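Local atomic coordinates of putative sortase (Streptococcus pneumoniae, PDB entry 2W1K), a protein that probably catalyses the transpeptidation that joins pilin subunits in building the pneumococcal pilus fibre, as a class C sortase. Residues 39-44 against 156-161; 67-72 against 132-137; 142-147 against 193-198; 150-155 against 181-186. All blocks are in the same frame, centred on the assembly; numbering follows the deposited sequence.

Contact 1 of 4, residues 39-44 against 156-161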
# COMPACT_ATOMS: atom_id res chain seq x y z
N ASN A 39 14.25 -10.53 8.29
CA ASN A 39 13.73 -11.84 7.82
C ASN A 39 12.21 -12.17 7.85
O ASN A 39 11.52 -12.13 6.81
CB ASN A 39 14.57 -13.03 8.31
CG ASN A 39 15.27 -13.73 7.14
OD1 ASN A 39 14.61 -14.17 6.18
ND2 ASN A 39 16.62 -13.81 7.19
N ARG A 40 11.71 -12.49 9.04
CA ARG A 40 10.29 -12.72 9.23
C ARG A 40 9.43 -11.43 9.00
O ARG A 40 9.63 -10.34 9.59
CB ARG A 40 10.01 -13.41 10.57
CG ARG A 40 10.32 -14.94 10.56
CD ARG A 40 9.76 -15.68 11.79
NE ARG A 40 8.30 -15.75 11.69
CZ ARG A 40 7.44 -15.03 12.41
NH1 ARG A 40 6.14 -15.17 12.19
NH2 ARG A 40 7.87 -14.18 13.35
N ILE A 41 8.54 -11.58 8.04
CA ILE A 41 7.48 -10.64 7.84
C ILE A 41 6.48 -11.03 8.95
O ILE A 41 6.34 -12.17 9.18
CB ILE A 41 6.93 -10.84 6.43
CG1 ILE A 41 7.97 -10.27 5.46
CG2 ILE A 41 5.52 -10.26 6.32
CD1 ILE A 41 7.98 -10.86 4.14
N VAL A 42 5.83 -10.12 9.64
CA VAL A 42 4.87 -10.54 10.68
C VAL A 42 3.47 -10.51 10.07
O VAL A 42 3.19 -9.66 9.22
CB VAL A 42 5.01 -9.62 11.95
CG1 VAL A 42 3.82 -9.66 12.83
CG2 VAL A 42 6.28 -9.98 12.71
N ASP A 43 2.58 -11.44 10.47
CA ASP A 43 1.19 -11.28 10.07
C ASP A 43 0.58 -9.98 10.55
O ASP A 43 0.59 -9.72 11.72
CB ASP A 43 0.29 -12.40 10.55
CG ASP A 43 -1.11 -12.27 9.92
OD1 ASP A 43 -1.17 -12.29 8.66
OD2 ASP A 43 -2.10 -12.14 10.64
N PRO A 44 0.07 -9.15 9.61
CA PRO A 44 -0.53 -7.85 9.93
C PRO A 44 -1.84 -7.94 10.73
O PRO A 44 -2.24 -6.98 11.36
CB PRO A 44 -0.79 -7.24 8.56
CG PRO A 44 -0.89 -8.41 7.66
CD PRO A 44 0.09 -9.39 8.15
N SER A 156 0.36 -18.03 8.93
CA SER A 156 1.70 -18.42 9.32
C SER A 156 2.64 -18.50 8.13
O SER A 156 3.89 -18.68 8.29
CB SER A 156 1.60 -19.82 9.94
OG SER A 156 0.97 -20.72 9.01
N GLU A 157 2.05 -18.42 6.94
CA GLU A 157 2.81 -18.56 5.71
C GLU A 157 3.41 -17.27 5.17
O GLU A 157 3.32 -16.99 3.97
CB GLU A 157 1.97 -19.23 4.61
CG GLU A 157 1.82 -20.67 4.86
CD GLU A 157 0.81 -21.28 3.93
OE1 GLU A 157 -0.01 -20.54 3.36
OE2 GLU A 157 0.80 -22.53 3.82
N TRP A 158 4.12 -16.58 6.06
CA TRP A 158 4.77 -15.30 5.80
C TRP A 158 5.72 -15.32 4.60
O TRP A 158 5.82 -14.30 3.89
CB TRP A 158 5.43 -14.77 7.08
CG TRP A 158 6.65 -15.56 7.50
CD1 TRP A 158 6.73 -16.54 8.48
CD2 TRP A 158 7.99 -15.44 6.94
NE1 TRP A 158 8.04 -17.03 8.57
CE2 TRP A 158 8.82 -16.37 7.64
CE3 TRP A 158 8.55 -14.65 5.93
CZ2 TRP A 158 10.18 -16.52 7.35
CZ3 TRP A 158 9.87 -14.82 5.62
CH2 TRP A 158 10.69 -15.74 6.34
N GLU A 159 6.38 -16.45 4.32
CA GLU A 159 7.17 -16.55 3.13
C GLU A 159 6.38 -16.26 1.83
O GLU A 159 6.93 -15.81 0.85
CB GLU A 159 7.87 -17.91 3.03
CG GLU A 159 8.71 -18.30 4.26
CD GLU A 159 7.94 -19.13 5.34
OE1 GLU A 159 6.65 -19.24 5.31
OE2 GLU A 159 8.67 -19.70 6.24
N LYS A 160 5.09 -16.52 1.84
CA LYS A 160 4.33 -16.32 0.66
C LYS A 160 4.03 -14.87 0.39
O LYS A 160 3.29 -14.54 -0.55
CB LYS A 160 2.99 -16.99 0.80
CG LYS A 160 3.11 -18.44 1.00
CD LYS A 160 2.18 -19.23 0.12
CE LYS A 160 2.16 -20.70 0.57
NZ LYS A 160 0.77 -21.34 0.45
N LEU A 161 4.56 -13.99 1.23
CA LEU A 161 4.47 -12.52 1.04
C LEU A 161 5.70 -11.98 0.31
O LEU A 161 5.70 -10.83 -0.11
CB LEU A 161 4.31 -11.79 2.39
CG LEU A 161 2.99 -12.05 3.21
CD1 LEU A 161 2.87 -11.22 4.47
CD2 LEU A 161 1.78 -11.89 2.34
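Ile41 and Trp158 mark the closest approach of the two backbones, with CA atoms 5.8 Å apart. Segment 39-44 runs as an irregular extended chain past the short 3-10 segment ending at Leu161, and side chains carry the contact. The Trp158 indole is the larger partner. With chi1 at 71°, CG sits between the backbone N and the carbonyl carbon; one face of the indole lies against Arg40. Arg40 CA lies almost exactly over the six-membered ring, 4.0 Å from its centroid, in a CH-pi contact. Arg40 CG covers the same face nearer the rim, 3.6 Å from Trp158 CZ2, and Ile41 N also lies on that side. The guanidinium stands nearly perpendicular to the indole, 86° between planes, and brings NE to 3.4 Å from Trp158 NE1; both are donors, so this is mere proximity. Glu159 CG covers the opposite face of the indole. On the apolar side, Ile41 CG2 presses on Leu161 CD1 at 3.4 Å, tighter than ordinary carbon contact. Asp43, Pro44 and the following Phe45 spell a sequence consistent with the lid of class C sortases, and the contact lies directly before it. Segment 39-44 belongs to the loop between helix 18-34 and strand 65-69, Ile41 also reaches Val94 and Thr97, and Leu161 rests on Ile153 of strand 141-153.

Contact 2 of 4, residues 67-72 against 132-137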
# COMPACT_ATOMS: atom_id res chain seq x y z
N LEU A 67 -3.77 5.71 -1.67
CA LEU A 67 -4.03 4.59 -2.52
C LEU A 67 -5.51 4.64 -2.99
O LEU A 67 -6.46 4.88 -2.20
CB LEU A 67 -3.72 3.27 -1.76
CG LEU A 67 -3.89 1.96 -2.57
CD1 LEU A 67 -3.00 0.88 -1.96
CD2 LEU A 67 -5.37 1.43 -2.53
N SER A 68 -5.71 4.35 -4.25
CA SER A 68 -7.04 4.48 -4.79
C SER A 68 -7.34 3.29 -5.70
O SER A 68 -6.47 2.85 -6.44
CB SER A 68 -7.15 5.81 -5.54
OG SER A 68 -8.28 5.80 -6.34
N ILE A 69 -8.54 2.69 -5.55
CA ILE A 69 -8.97 1.63 -6.50
C ILE A 69 -10.38 2.02 -6.94
O ILE A 69 -11.36 1.68 -6.24
CB ILE A 69 -9.06 0.22 -5.85
CG1 ILE A 69 -7.80 -0.15 -5.11
CG2 ILE A 69 -9.61 -0.80 -6.81
CD1 ILE A 69 -7.76 -1.55 -4.67
N PRO A 70 -10.47 2.83 -7.98
CA PRO A 70 -11.73 3.42 -8.42
C PRO A 70 -12.84 2.40 -8.62
O PRO A 70 -14.00 2.67 -8.26
CB PRO A 70 -11.38 4.16 -9.77
CG PRO A 70 -9.81 4.46 -9.61
CD PRO A 70 -9.31 3.24 -8.81
N SER A 71 -12.49 1.23 -9.14
CA SER A 71 -13.57 0.33 -9.44
C SER A 71 -14.23 -0.16 -8.15
O SER A 71 -15.26 -0.70 -8.23
CB SER A 71 -13.12 -0.77 -10.39
OG SER A 71 -12.21 -1.68 -9.76
N LEU A 72 -13.65 0.08 -6.98
CA LEU A 72 -14.23 -0.36 -5.70
C LEU A 72 -14.58 0.86 -4.84
O LEU A 72 -14.92 0.73 -3.68
CB LEU A 72 -13.19 -1.19 -4.91
CG LEU A 72 -12.83 -2.59 -5.38
CD1 LEU A 72 -11.87 -3.47 -4.52
CD2 LEU A 72 -14.15 -3.36 -5.79
N ASP A 132 -8.08 -4.54 -13.46
CA ASP A 132 -8.59 -3.41 -12.78
C ASP A 132 -7.42 -2.58 -12.30
O ASP A 132 -6.33 -3.11 -11.94
CB ASP A 132 -9.46 -3.86 -11.59
CG ASP A 132 -10.85 -4.34 -12.03
OD1 ASP A 132 -11.19 -4.18 -13.25
OD2 ASP A 132 -11.62 -4.78 -11.15
N ALA A 133 -7.64 -1.27 -12.24
CA ALA A 133 -6.56 -0.31 -11.99
C ALA A 133 -6.46 0.01 -10.49
O ALA A 133 -7.47 -0.07 -9.77
CB ALA A 133 -6.83 0.96 -12.82
N LEU A 134 -5.26 0.35 -10.02
CA LEU A 134 -4.99 0.86 -8.68
C LEU A 134 -4.04 2.01 -8.99
O LEU A 134 -3.10 1.86 -9.81
CB LEU A 134 -4.28 -0.25 -7.89
CG LEU A 134 -3.78 0.06 -6.47
CD1 LEU A 134 -3.72 -1.15 -5.50
CD2 LEU A 134 -2.43 0.77 -6.47
N TYR A 135 -4.30 3.15 -8.36
CA TYR A 135 -3.42 4.29 -8.49
C TYR A 135 -2.81 4.62 -7.10
O TYR A 135 -3.55 4.63 -6.07
CB TYR A 135 -4.19 5.48 -8.98
CG TYR A 135 -4.78 5.25 -10.37
CD1 TYR A 135 -3.99 5.35 -11.48
CD2 TYR A 135 -6.16 4.92 -10.55
CE1 TYR A 135 -4.49 5.17 -12.72
CE2 TYR A 135 -6.69 4.68 -11.82
CZ TYR A 135 -5.85 4.86 -12.91
OH TYR A 135 -6.27 4.70 -14.20
N TYR A 136 -1.49 4.92 -7.10
CA TYR A 136 -0.83 5.13 -5.86
C TYR A 136 -0.19 6.52 -5.92
O TYR A 136 0.63 6.78 -6.77
CB TYR A 136 0.24 3.98 -5.61
CG TYR A 136 0.97 4.23 -4.34
CD1 TYR A 136 0.42 3.83 -3.12
CD2 TYR A 136 2.19 4.92 -4.31
CE1 TYR A 136 1.05 4.10 -1.89
CE2 TYR A 136 2.82 5.24 -3.09
CZ TYR A 136 2.26 4.80 -1.90
OH TYR A 136 2.81 5.17 -0.70
N ASP A 137 -0.45 7.39 -4.97
CA ASP A 137 0.11 8.73 -5.06
C ASP A 137 1.19 8.98 -3.99
O ASP A 137 0.87 8.87 -2.78
CB ASP A 137 -1.07 9.70 -4.96
CG ASP A 137 -0.68 11.13 -5.19
OD1 ASP A 137 0.54 11.46 -5.26
OD2 ASP A 137 -1.64 11.96 -5.29
O HOH W 1 -10.02 0.02 -10.21
O HOH W 2 -13.60 -4.12 -9.54
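Leu67 to Ile69 and Ala133 to Asp137 run as antiparallel strands, their axes 4.8 Å apart and their directions at 163°, with Ser68 and Tyr135 as the hydrogen-bonded pair. Ser68 N gives to Tyr135 O at 2.8 Å, and Tyr135 N to Ser68 O at 2.9 Å. On the face carrying Leu67, Leu134 CD1 has two neighbours: Leu67 CD1 at 4.1 Å, the leucine side chains crossing at about a right angle, and Ile69 CD1 at an equal distance. The other face has Pro70 CG set in the plane of the Tyr135 ring, at its edge, 3.8 Å from CD2. At the 3-10 segment 70-72, water replaces direct pairing. One water accepts from Ser71 N and donates to Ala133 O; a second donates to Asp132 OD2 at 2.6 Å and lies 2.8 Å from Ser71 OG. Asp132 OD2 also takes a bond from Lys129 N, and Ser68 OG bonds to Ala209 O of helix 202-209. Joining the first and last strands of the sheet, this pairing is consistent with the closed beta-barrel of the sortase family; strand 74-80 flanks Leu67, strand 141-153 flanks Leu134, and strand 168-176 packs on Leu134 with Met170 and Leu172.

Contact 3 of 4, residues 142-147 against 193-198; sequences IVEYQM and AVYQKS
Glu144 reaches diagonally over the strand pair to Tyr195. Its CB lies 3.7 Å from Tyr195 CE2 and close to Ala193 O, its direct partner in the ladder. CG is anti to the backbone N (chi1 178°) and touches the ring of Tyr135 on the next strand. Beyond CG the extended chain crosses the Tyr195 side chain obliquely; carboxylate and ring are nearly coplanar, 21° apart. At the tip OE1 lies at the ring edge, in its plane, and accepts a hydrogen bond of 3.0 Å from Tyr195 OH, met nearly along the C-O axis. The backbone ladder is firm at Ile142 and weakens beyond Glu144 N: Glu144 N gives to Ala193 O at 2.7 Å with an almost straight N-H (179°), while the return bond from Ala193 N to Glu144 O is weak at 3.4 Å. Ile142 and Tyr195 exchange a further pair. On the other face Val143 CG2 meets Val194 CG2 at 4.2 Å. The aliphatic part of Lys197 crosses Ile142, CE against CG1, on its way to a salt bridge with Asp137. Helix 202-209 covers Ile142 and Tyr195 through Val205. The diagonal pair spans an antiparallel ladder between strands 141-153 and 183-196, neighbours in the sortase beta-barrel.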
# COMPACT_ATOMS: atom_id res chain seq x y z
N ILE A 142 1.89 9.73 -9.62
CA ILE A 142 0.89 8.75 -9.43
C ILE A 142 1.38 7.51 -10.10
O ILE A 142 1.76 7.54 -11.30
CB ILE A 142 -0.49 9.19 -9.99
CG1 ILE A 142 -1.16 10.25 -9.11
CG2 ILE A 142 -1.41 7.96 -9.83
CD1 ILE A 142 -2.33 11.17 -9.84
N VAL A 143 1.42 6.39 -9.38
CA VAL A 143 1.98 5.18 -10.03
C VAL A 143 0.73 4.40 -10.35
O VAL A 143 -0.17 4.34 -9.51
CB VAL A 143 2.84 4.38 -9.06
CG1 VAL A 143 3.33 3.10 -9.69
CG2 VAL A 143 4.00 5.30 -8.53
N GLU A 144 0.70 3.80 -11.53
CA GLU A 144 -0.46 3.03 -11.95
C GLU A 144 -0.09 1.55 -11.92
O GLU A 144 1.00 1.20 -12.35
CB GLU A 144 -0.96 3.47 -13.37
CG GLU A 144 -2.15 2.55 -13.73
CD GLU A 144 -2.64 2.78 -15.13
OE1 GLU A 144 -2.40 3.88 -15.69
OE2 GLU A 144 -3.28 1.85 -15.68
N TYR A 145 -0.97 0.71 -11.36
CA TYR A 145 -0.83 -0.79 -11.39
C TYR A 145 -2.09 -1.45 -11.97
O TYR A 145 -3.13 -0.87 -12.05
CB TYR A 145 -0.72 -1.30 -9.92
CG TYR A 145 0.54 -0.89 -9.15
CD1 TYR A 145 0.69 0.39 -8.60
CD2 TYR A 145 1.54 -1.80 -8.94
CE1 TYR A 145 1.84 0.70 -7.87
CE2 TYR A 145 2.68 -1.50 -8.21
CZ TYR A 145 2.83 -0.25 -7.66
OH TYR A 145 4.02 -0.02 -6.88
N GLN A 146 -2.00 -2.71 -12.31
CA GLN A 146 -3.13 -3.36 -12.75
C GLN A 146 -3.21 -4.78 -12.11
O GLN A 146 -2.20 -5.49 -11.95
CB GLN A 146 -3.17 -3.38 -14.28
CG GLN A 146 -2.15 -4.26 -14.84
CD GLN A 146 -2.37 -4.48 -16.34
OE1 GLN A 146 -3.28 -3.88 -16.98
NE2 GLN A 146 -1.54 -5.33 -16.90
N MET A 147 -4.44 -5.13 -11.73
CA MET A 147 -4.68 -6.45 -11.12
C MET A 147 -4.29 -7.61 -12.00
O MET A 147 -4.73 -7.72 -13.20
CB MET A 147 -6.10 -6.53 -10.65
CG MET A 147 -6.33 -7.63 -9.54
SD MET A 147 -6.61 -9.18 -10.36
CE MET A 147 -7.66 -10.06 -9.20
N ALA A 193 2.89 2.18 -14.99
CA ALA A 193 3.43 3.44 -15.46
C ALA A 193 3.49 4.33 -14.20
O ALA A 193 2.86 4.01 -13.16
CB ALA A 193 2.46 4.09 -16.54
N VAL A 194 4.27 5.41 -14.30
CA VAL A 194 4.44 6.40 -13.26
C VAL A 194 4.12 7.72 -14.03
O VAL A 194 4.70 7.98 -15.07
CB VAL A 194 5.93 6.48 -12.75
CG1 VAL A 194 6.10 7.63 -11.80
CG2 VAL A 194 6.36 5.18 -12.04
N TYR A 195 3.24 8.55 -13.49
CA TYR A 195 2.96 9.83 -14.07
C TYR A 195 3.49 10.88 -13.17
O TYR A 195 3.26 10.82 -11.95
CB TYR A 195 1.43 10.00 -14.20
CG TYR A 195 0.79 8.85 -15.04
CD1 TYR A 195 0.79 8.89 -16.46
CD2 TYR A 195 0.23 7.70 -14.43
CE1 TYR A 195 0.28 7.82 -17.24
CE2 TYR A 195 -0.30 6.61 -15.25
CZ TYR A 195 -0.29 6.72 -16.64
OH TYR A 195 -0.80 5.74 -17.49
N GLN A 196 4.13 11.90 -13.77
CA GLN A 196 4.57 13.06 -13.02
C GLN A 196 3.44 14.03 -13.02
O GLN A 196 2.88 14.31 -14.07
CB GLN A 196 5.72 13.76 -13.80
CG GLN A 196 6.92 12.76 -14.10
CD GLN A 196 7.50 12.25 -12.72
OE1 GLN A 196 7.86 13.05 -11.85
NE2 GLN A 196 7.64 10.95 -12.60
N LYS A 197 3.22 14.65 -11.88
CA LYS A 197 2.13 15.57 -11.75
C LYS A 197 2.52 16.88 -12.43
O LYS A 197 1.69 17.74 -12.68
CB LYS A 197 1.79 15.78 -10.28
CG LYS A 197 1.12 14.51 -9.61
CD LYS A 197 0.77 14.87 -8.16
CE LYS A 197 0.00 13.78 -7.49
NZ LYS A 197 -0.52 14.30 -6.11
N SER A 198 3.78 17.02 -12.79
CA SER A 198 4.23 18.17 -13.57
C SER A 198 3.85 18.02 -15.06
O SER A 198 3.84 19.02 -15.76
CB SER A 198 5.74 18.39 -13.42
OG SER A 198 6.43 17.29 -14.03

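Contact 4 of 4, residues 150-155 against 181-186; sequences TEIILP and FNKRLL
Arg184 turns back over Pro155 because chi1 (-51°) sets CG anti to the carbonyl carbon and chi2 (-74°) bends CD off the extended path. Pro155 crosses Arg184 at about a right angle and sets CG over the centre of one guanidinium face, 3.4 Å from NH2. NH1 is gripped by two backbone carbonyls nearly in the guanidinium plane, Lys183 O at 2.8 Å and Phe181 O at 3.1 Å, fixing its rotation, while NH2 makes a salt bridge with Asp43. Arg184 also touches Cys175 on the adjacent strand 168-176; a cysteine and an arginine on neighbouring strands are the hallmark of sortase active sites, consistent with the catalytic centre here. The strands form an antiparallel ladder of four backbone bonds, with Leu186 N giving to Glu151 O at 2.7 Å and Ile153 N to Arg184 O at 2.8 Å. Strand 183-196 opens with a classic beta bulge, Asn182 and Lys183 set opposite Asp176 of strand 168-176. On the face of Ile153, chi1 of 73° aims CG1 at Arg184 CB, 3.8 Å away, and CD1 reaches Leu186 CD1 at 4.0 Å. On the other face Ile152 CD1 meets Leu185 CD1 at 3.7 Å, and Ile152 CG2 touches Lys183 CD.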
# COMPACT_ATOMS: atom_id res chain seq x y z
N THR A 150 -4.74 -13.52 -7.74
CA THR A 150 -4.98 -13.58 -6.31
C THR A 150 -4.49 -14.88 -5.70
O THR A 150 -4.23 -15.86 -6.36
CB THR A 150 -6.46 -13.33 -5.98
OG1 THR A 150 -7.22 -14.48 -6.36
CG2 THR A 150 -7.00 -12.19 -6.83
N GLU A 151 -4.31 -14.87 -4.39
CA GLU A 151 -4.03 -16.09 -3.65
C GLU A 151 -4.74 -16.09 -2.34
O GLU A 151 -5.05 -15.03 -1.78
CB GLU A 151 -2.55 -16.19 -3.34
CG GLU A 151 -1.75 -15.78 -4.48
CD GLU A 151 -0.27 -15.60 -4.12
OE1 GLU A 151 0.30 -16.52 -3.48
OE2 GLU A 151 0.34 -14.55 -4.50
N ILE A 152 -4.97 -17.29 -1.81
CA ILE A 152 -5.42 -17.44 -0.43
C ILE A 152 -4.26 -18.07 0.33
O ILE A 152 -3.65 -19.02 -0.14
CB ILE A 152 -6.70 -18.28 -0.27
CG1 ILE A 152 -7.85 -17.58 -0.95
CG2 ILE A 152 -7.01 -18.54 1.22
CD1 ILE A 152 -8.26 -16.37 -0.24
N ILE A 153 -3.88 -17.48 1.47
CA ILE A 153 -2.78 -18.14 2.21
C ILE A 153 -3.14 -18.31 3.66
O ILE A 153 -4.11 -17.69 4.09
CB ILE A 153 -1.44 -17.36 2.04
CG1 ILE A 153 -1.48 -16.03 2.88
CG2 ILE A 153 -1.12 -17.25 0.52
CD1 ILE A 153 -0.12 -15.37 3.00
N LEU A 154 -2.36 -19.09 4.41
CA LEU A 154 -2.50 -19.18 5.88
C LEU A 154 -1.68 -18.06 6.52
O LEU A 154 -0.61 -17.73 5.98
CB LEU A 154 -1.94 -20.55 6.39
CG LEU A 154 -2.65 -21.84 5.92
CD1 LEU A 154 -2.25 -23.06 6.83
CD2 LEU A 154 -4.14 -21.58 5.94
N PRO A 155 -2.15 -17.46 7.64
CA PRO A 155 -1.41 -16.39 8.32
C PRO A 155 0.05 -16.76 8.70
O PRO A 155 0.89 -15.88 8.83
CB PRO A 155 -2.16 -16.22 9.61
CG PRO A 155 -3.48 -16.74 9.38
CD PRO A 155 -3.42 -17.76 8.32
N PHE A 181 -12.16 -15.51 9.11
CA PHE A 181 -10.97 -14.70 9.01
C PHE A 181 -9.76 -15.49 9.39
O PHE A 181 -8.84 -14.96 9.95
CB PHE A 181 -11.07 -13.43 9.90
CG PHE A 181 -12.12 -12.47 9.42
CD1 PHE A 181 -12.32 -12.32 8.08
CD2 PHE A 181 -12.85 -11.72 10.30
CE1 PHE A 181 -13.21 -11.47 7.59
CE2 PHE A 181 -13.81 -10.88 9.80
CZ PHE A 181 -13.94 -10.75 8.42
N ASN A 182 -9.80 -16.76 9.12
CA ASN A 182 -8.72 -17.54 9.51
C ASN A 182 -7.71 -17.71 8.37
O ASN A 182 -6.68 -18.39 8.49
CB ASN A 182 -9.24 -18.87 10.03
CG ASN A 182 -9.87 -19.73 8.98
OD1 ASN A 182 -10.71 -19.28 8.15
ND2 ASN A 182 -9.54 -21.02 9.05
N LYS A 183 -8.00 -17.04 7.26
CA LYS A 183 -7.07 -17.04 6.11
C LYS A 183 -6.71 -15.62 5.67
O LYS A 183 -7.12 -14.62 6.28
CB LYS A 183 -7.65 -17.91 4.96
CG LYS A 183 -7.76 -19.36 5.47
CD LYS A 183 -8.18 -20.31 4.42
CE LYS A 183 -8.10 -21.74 4.93
NZ LYS A 183 -8.80 -22.64 3.94
N ARG A 184 -5.85 -15.50 4.66
CA ARG A 184 -5.51 -14.15 4.19
C ARG A 184 -5.73 -14.19 2.71
O ARG A 184 -5.19 -15.07 2.03
CB ARG A 184 -4.09 -13.77 4.51
CG ARG A 184 -3.70 -13.99 5.94
CD ARG A 184 -4.37 -12.89 6.77
NE ARG A 184 -4.04 -13.04 8.17
CZ ARG A 184 -4.88 -13.56 9.10
NH1 ARG A 184 -6.12 -14.01 8.81
NH2 ARG A 184 -4.46 -13.61 10.34
N LEU A 185 -6.54 -13.27 2.22
CA LEU A 185 -6.64 -13.00 0.79
C LEU A 185 -5.51 -12.05 0.23
O LEU A 185 -5.30 -10.91 0.68
CB LEU A 185 -8.04 -12.48 0.44
CG LEU A 185 -8.29 -12.01 -1.03
CD1 LEU A 185 -8.00 -13.12 -2.03
CD2 LEU A 185 -9.70 -11.51 -1.21
N LEU A 186 -4.82 -12.52 -0.77
CA LEU A 186 -3.82 -11.67 -1.44
C LEU A 186 -4.28 -11.33 -2.83
O LEU A 186 -4.52 -12.21 -3.61
CB LEU A 186 -2.50 -12.42 -1.60
CG LEU A 186 -1.44 -12.50 -0.50
CD1 LEU A 186 -1.93 -12.51 0.93
CD2 LEU A 186 -0.33 -13.56 -0.76

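Overall arrangement
Contacts 2, 3 and 4 are pairings within one sheet of the sortase fold. Contacts 3 and 4 use opposite ends of the same two strands, 141-153 and 183-196, with centres about 27 Å apart and contact 4 nested inside the loop that contact 3 closes. Contact 2 precedes both along the chain and touches contact 3, about 10 Å away between centres, through neighbouring strands 133-137 and 141-153. Contact 1 crosses contact 4 in sequence, its centre about 11 Å away, and meets it through Asp43 and Arg184. The probable lid is thus tied to the likely active-site end; the centre of contact 1 lies about 25 Å from that of contact 2, and contact 4 about 21 Å.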